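Local coordinates for putative uncharacterized protein (Streptococcus suis, PDB 4XZ7) that is a homodimeric transglutaminase with antiphagocytic properties, its transglutaminase-like domain, of the papain-like clan, probably cross-linking proteins, at residues Leu280-Val285 / Thr297-Tyr301; Ser338-Ala344 / Asn353-Ser359. The contacts are given in a common frame with arbitrary orientation. Numbering follows the deposited sequence.

Overall arrangement
Following the chain from its N terminus, the helix 264-277 leads into Leu-280, and contact 1 (280-285 with 297-301) closes a beta hairpin over 11 intervening residues. The chain then adds strand 305-309 and, after a long excursion, reaches contact 2 (338-344 with 353-359), which closes an 8-residue loop without helix or strand. The two contacts follow in series, neither enclosing nor crossing the other. They lie side by side in one mixed five-stranded sheet of order 305-309, 294-302, 282-288, 354-357, 340-343, with centres about 12 Å apart. Tyr-283 and Arg-299 pack on Ile-357, Thr-297 packs on Met-355, and Tyr-283 OH probably hydrogen-bonds Asp-358 N (2.9 Å), tying the hairpin to the later parallel pair.

Contact 1: residues Leu280-Val285 / Thr297-Tyr301; sequences LPAYVV and TARVY
Both segments are extended, and strands 282-285 and 297-301 run antiparallel, their axes 4.6 Å apart at closest approach and 152° between directions. Ala-282/Val-300 and Val-284/Ala-298 are non-hydrogen-bonded pairs (CA-CA 4.3 and 4.6 Å); Tyr-283/Arg-299 and Val-285/Thr-297 are hydrogen-bonded pairs, each 5.5 Å between CA atoms. Backbone hydrogen bonds fix this register: Tyr-283 N to Arg-299 O, Arg-299 N to Tyr-283 O, Val-285 N to Thr-297 O and Thr-297 N to Val-285 O, all 2.9 Å. Tyr-301 N to Pro-281 O, at 2.7 Å, extends the pairing beyond strand 282-285. Ala-282 CA approaches Arg-299 O at 3.0 Å in a CA-H...O contact. These strands form a beta hairpin of the transglutaminase-like domain, and its sheet packs against helix 264-277 through the face bearing Ala-282, Val-284 and Val-300. Among apolar contacts, Val-300 CG1 lies 3.7 Å from Leu-280 CB and 4.1 Å from Ala-282 CB, while Pro-281 CB meets Tyr-301 CB at 3.7 Å. On the other face, Tyr-283 (chi1 p) brings CE2 to 3.5 Å from Arg-299 CB, and Val-285 CG2 (chi1 m) lies 3.2 Å from Thr-297 OG1. The polar ends find partners outside the segments: Tyr-283 OH hydrogen-bonds Glu-362 and, probably, Asp-358 N, whereas the Arg-299 guanidinium forms a salt bridge with Glu-362 and a hydrogen bond to Thr-308.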
# COMPACT_ATOMS: atom_id res chain seq x y z
N LEU B 280 -13.50 -23.27 25.60
CA LEU B 280 -14.73 -22.50 25.65
C LEU B 280 -15.15 -22.10 24.23
O LEU B 280 -14.70 -21.07 23.72
CB LEU B 280 -14.54 -21.26 26.52
CG LEU B 280 -14.71 -21.31 28.05
CD1 LEU B 280 -14.91 -22.73 28.56
CD2 LEU B 280 -13.52 -20.63 28.73
N PRO B 281 -16.01 -22.92 23.58
CA PRO B 281 -16.45 -22.68 22.20
C PRO B 281 -16.77 -21.21 21.94
O PRO B 281 -17.64 -20.65 22.62
CB PRO B 281 -17.70 -23.54 22.08
CG PRO B 281 -17.37 -24.74 22.96
CD PRO B 281 -16.60 -24.15 24.14
N ALA B 282 -16.07 -20.61 20.98
CA ALA B 282 -16.20 -19.18 20.74
C ALA B 282 -16.10 -18.80 19.26
O ALA B 282 -15.46 -19.49 18.46
CB ALA B 282 -15.13 -18.42 21.54
N TYR B 283 -16.76 -17.72 18.89
CA TYR B 283 -16.56 -17.16 17.55
C TYR B 283 -16.80 -15.66 17.63
O TYR B 283 -17.30 -15.15 18.64
CB TYR B 283 -17.46 -17.84 16.49
CG TYR B 283 -18.97 -17.58 16.58
CD1 TYR B 283 -19.64 -16.89 15.56
CD2 TYR B 283 -19.73 -18.06 17.65
CE1 TYR B 283 -21.01 -16.67 15.61
CE2 TYR B 283 -21.11 -17.83 17.71
CZ TYR B 283 -21.74 -17.13 16.69
OH TYR B 283 -23.10 -16.89 16.72
N VAL B 284 -16.43 -14.96 16.57
CA VAL B 284 -16.53 -13.51 16.52
C VAL B 284 -17.84 -13.07 15.87
O VAL B 284 -18.21 -13.56 14.79
CB VAL B 284 -15.34 -12.89 15.75
CG1 VAL B 284 -15.48 -11.40 15.66
CG2 VAL B 284 -14.04 -13.25 16.42
N VAL B 285 -18.53 -12.14 16.49
CA VAL B 285 -19.75 -11.59 15.90
C VAL B 285 -19.70 -10.08 15.77
O VAL B 285 -18.91 -9.40 16.45
CB VAL B 285 -20.99 -11.98 16.73
CG1 VAL B 285 -21.27 -13.49 16.63
CG2 VAL B 285 -20.82 -11.54 18.18
N THR B 297 -17.98 -8.32 19.03
CA THR B 297 -17.83 -8.98 20.32
C THR B 297 -17.53 -10.46 20.09
O THR B 297 -17.61 -10.92 18.95
CB THR B 297 -19.11 -8.85 21.20
OG1 THR B 297 -20.22 -9.46 20.51
CG2 THR B 297 -19.45 -7.39 21.50
N ALA B 298 -17.22 -11.21 21.14
CA ALA B 298 -17.17 -12.66 21.00
C ALA B 298 -18.44 -13.29 21.54
O ALA B 298 -19.07 -12.74 22.45
CB ALA B 298 -15.97 -13.25 21.71
N ARG B 299 -18.81 -14.42 20.96
CA ARG B 299 -19.79 -15.31 21.56
C ARG B 299 -19.03 -16.49 22.09
O ARG B 299 -18.18 -17.04 21.38
CB ARG B 299 -20.82 -15.75 20.54
CG ARG B 299 -21.85 -14.69 20.27
CD ARG B 299 -23.23 -15.27 20.46
NE ARG B 299 -23.91 -14.66 21.58
CZ ARG B 299 -25.00 -15.15 22.16
NH1 ARG B 299 -25.53 -14.50 23.17
NH2 ARG B 299 -25.55 -16.28 21.73
N VAL B 300 -19.28 -16.84 23.35
CA VAL B 300 -18.54 -17.89 24.05
C VAL B 300 -19.51 -18.83 24.75
O VAL B 300 -20.50 -18.39 25.32
CB VAL B 300 -17.59 -17.32 25.13
CG1 VAL B 300 -16.45 -18.29 25.39
CG2 VAL B 300 -17.04 -15.98 24.70
N TYR B 301 -19.22 -20.12 24.72
CA TYR B 301 -20.08 -21.08 25.39
C TYR B 301 -19.55 -21.42 26.77
O TYR B 301 -18.43 -21.91 26.90
CB TYR B 301 -20.23 -22.35 24.55
CG TYR B 301 -21.20 -23.36 25.15
CD1 TYR B 301 -22.57 -23.20 24.98
CD2 TYR B 301 -20.74 -24.45 25.87
CE1 TYR B 301 -23.47 -24.12 25.52
CE2 TYR B 301 -21.63 -25.37 26.42
CZ TYR B 301 -22.99 -25.20 26.24
OH TYR B 301 -23.89 -26.10 26.77

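Contact 2: residues Ser338-Ala344 / Asn353-Ser359; sequences SYDVVEA and NYMIIDS
This is a parallel strand pair at one border of the five-stranded sheet: 354-357 lies between 282-288 and 340-343, the latter outermost within the chain. Axes of 340-343 and 354-357 approach to 4.5 Å at 36°, a marked twist. Asp-340/Tyr-354, Val-341/Met-355, Val-342/Ile-356 and Glu-343/Ile-357 are in register. Alternating backbone hydrogen bonds run Asp-340 N to Asn-353 O (2.9 Å), Met-355 N to Asp-340 O (3.0 Å), Val-342 N to Met-355 O (3.0 Å), Ile-357 N to Val-342 O (2.9 Å) and Ala-344 N to Ile-357 O (2.8 Å). Asn-353, at phi/psi 57/47, forms with Tyr-354 a G1 beta bulge opposite Lys-288. Asn-353 ND2 donates to Ser-338 O (3.0 Å), and water 1 donates to Asn-353 OD1 (2.6 Å) and is hydrogen-bonded to Ser-338 OG (2.8 Å). The Tyr-339 ring (chi1 m) has Asn-353 OD1 over one face and Met-355 CG over the other, 4.1 Å from the centroid, a CH-pi contact joined by a Met-aromatic one from SD; Tyr-339 OH bonds Asp-310. Val-342 CG2 meets Tyr-354 CB at 3.7 Å. Asp-358 N-caps helix 359-365. Glu-343 (chi1 t, chi2 p) receives Ser-359 OG at OE1 (2.6 Å) and Ser-359 N at OE2 (2.9 Å), so both its carboxylate oxygens accept from the first residue of that helix, while Asp-358 OD1, 4.3 Å from Glu-343 OE2, adds like charge there.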
# COMPACT_ATOMS: atom_id res chain seq x y z
N SER B 338 -25.20 -8.44 27.50
CA SER B 338 -25.88 -7.16 27.57
C SER B 338 -26.44 -6.76 26.20
O SER B 338 -27.06 -5.70 26.06
CB SER B 338 -24.94 -6.08 28.09
OG SER B 338 -23.96 -5.78 27.13
N TYR B 339 -26.21 -7.61 25.20
CA TYR B 339 -26.70 -7.36 23.85
C TYR B 339 -27.98 -8.12 23.53
O TYR B 339 -28.16 -9.25 23.98
CB TYR B 339 -25.64 -7.74 22.82
CG TYR B 339 -24.54 -6.72 22.70
CD1 TYR B 339 -24.60 -5.71 21.74
CD2 TYR B 339 -23.45 -6.75 23.57
CE1 TYR B 339 -23.60 -4.76 21.65
CE2 TYR B 339 -22.45 -5.81 23.49
CZ TYR B 339 -22.52 -4.82 22.53
OH TYR B 339 -21.50 -3.89 22.45
N ASP B 340 -28.85 -7.51 22.75
CA ASP B 340 -29.93 -8.26 22.11
C ASP B 340 -29.31 -9.07 20.99
O ASP B 340 -28.27 -8.70 20.46
CB ASP B 340 -31.02 -7.33 21.57
CG ASP B 340 -31.83 -6.69 22.67
OD1 ASP B 340 -31.97 -7.32 23.74
OD2 ASP B 340 -32.31 -5.56 22.47
N VAL B 341 -29.92 -10.19 20.64
CA VAL B 341 -29.38 -10.99 19.56
C VAL B 341 -30.30 -10.97 18.36
O VAL B 341 -31.52 -10.97 18.49
CB VAL B 341 -29.15 -12.43 19.99
CG1 VAL B 341 -28.12 -12.47 21.09
CG2 VAL B 341 -30.46 -13.05 20.46
N VAL B 342 -29.68 -10.91 17.19
CA VAL B 342 -30.39 -10.92 15.93
C VAL B 342 -29.93 -12.14 15.18
O VAL B 342 -28.73 -12.40 15.12
CB VAL B 342 -30.12 -9.63 15.10
CG1 VAL B 342 -30.55 -9.79 13.65
CG2 VAL B 342 -30.79 -8.45 15.75
N GLU B 343 -30.86 -12.91 14.63
CA GLU B 343 -30.50 -14.15 13.94
C GLU B 343 -29.93 -13.87 12.56
O GLU B 343 -30.47 -13.04 11.83
CB GLU B 343 -31.70 -15.07 13.83
CG GLU B 343 -31.31 -16.45 13.40
CD GLU B 343 -30.47 -17.15 14.44
OE1 GLU B 343 -30.71 -16.89 15.63
OE2 GLU B 343 -29.58 -17.94 14.07
N ALA B 344 -28.85 -14.56 12.22
CA ALA B 344 -28.23 -14.44 10.90
C ALA B 344 -29.25 -14.64 9.79
O ALA B 344 -29.97 -15.64 9.78
CB ALA B 344 -27.08 -15.45 10.75
N ASN B 353 -27.59 -1.92 20.02
CA ASN B 353 -27.46 -2.98 21.02
C ASN B 353 -27.92 -4.35 20.54
O ASN B 353 -28.64 -5.05 21.25
CB ASN B 353 -28.23 -2.60 22.29
CG ASN B 353 -27.72 -3.36 23.51
OD1 ASN B 353 -26.54 -3.70 23.60
ND2 ASN B 353 -28.61 -3.63 24.45
N TYR B 354 -27.47 -4.74 19.35
CA TYR B 354 -27.60 -6.13 18.91
C TYR B 354 -26.27 -6.67 18.41
O TYR B 354 -25.41 -5.93 17.95
CB TYR B 354 -28.66 -6.27 17.81
CG TYR B 354 -28.30 -5.58 16.51
CD1 TYR B 354 -27.61 -6.25 15.50
CD2 TYR B 354 -28.63 -4.24 16.31
CE1 TYR B 354 -27.27 -5.60 14.31
CE2 TYR B 354 -28.29 -3.59 15.13
CZ TYR B 354 -27.62 -4.28 14.13
OH TYR B 354 -27.29 -3.63 12.97
N MET B 355 -26.12 -7.98 18.53
CA MET B 355 -25.08 -8.74 17.86
C MET B 355 -25.76 -9.74 16.94
O MET B 355 -26.74 -10.38 17.33
CB MET B 355 -24.16 -9.46 18.86
CG MET B 355 -23.19 -8.50 19.55
SD MET B 355 -22.02 -7.86 18.33
CE MET B 355 -21.77 -6.17 18.87
N ILE B 356 -25.26 -9.86 15.71
CA ILE B 356 -25.81 -10.80 14.74
C ILE B 356 -25.21 -12.19 14.94
O ILE B 356 -24.07 -12.44 14.58
CB ILE B 356 -25.57 -10.31 13.29
CG1 ILE B 356 -26.22 -8.94 13.10
CG2 ILE B 356 -26.10 -11.33 12.29
CD1 ILE B 356 -26.04 -8.32 11.72
N ILE B 357 -25.97 -13.09 15.54
CA ILE B 357 -25.44 -14.41 15.87
C ILE B 357 -25.95 -15.48 14.90
O ILE B 357 -26.88 -15.23 14.13
CB ILE B 357 -25.81 -14.81 17.31
CG1 ILE B 357 -27.26 -15.29 17.39
CG2 ILE B 357 -25.60 -13.64 18.27
CD1 ILE B 357 -27.61 -15.95 18.72
N ASP B 358 -25.34 -16.65 14.93
CA ASP B 358 -25.78 -17.77 14.10
C ASP B 358 -26.05 -19.00 14.98
O ASP B 358 -25.13 -19.73 15.37
CB ASP B 358 -24.73 -18.06 13.02
CG ASP B 358 -25.02 -19.35 12.21
OD1 ASP B 358 -26.16 -19.87 12.24
OD2 ASP B 358 -24.09 -19.83 11.54
N SER B 359 -27.32 -19.22 15.28
CA SER B 359 -27.70 -20.22 16.27
C SER B 359 -27.40 -21.64 15.83
O SER B 359 -27.13 -22.51 16.65
CB SER B 359 -29.19 -20.08 16.61
OG SER B 359 -29.52 -18.74 16.92
O HOH W 1 -24.73 -3.66 25.44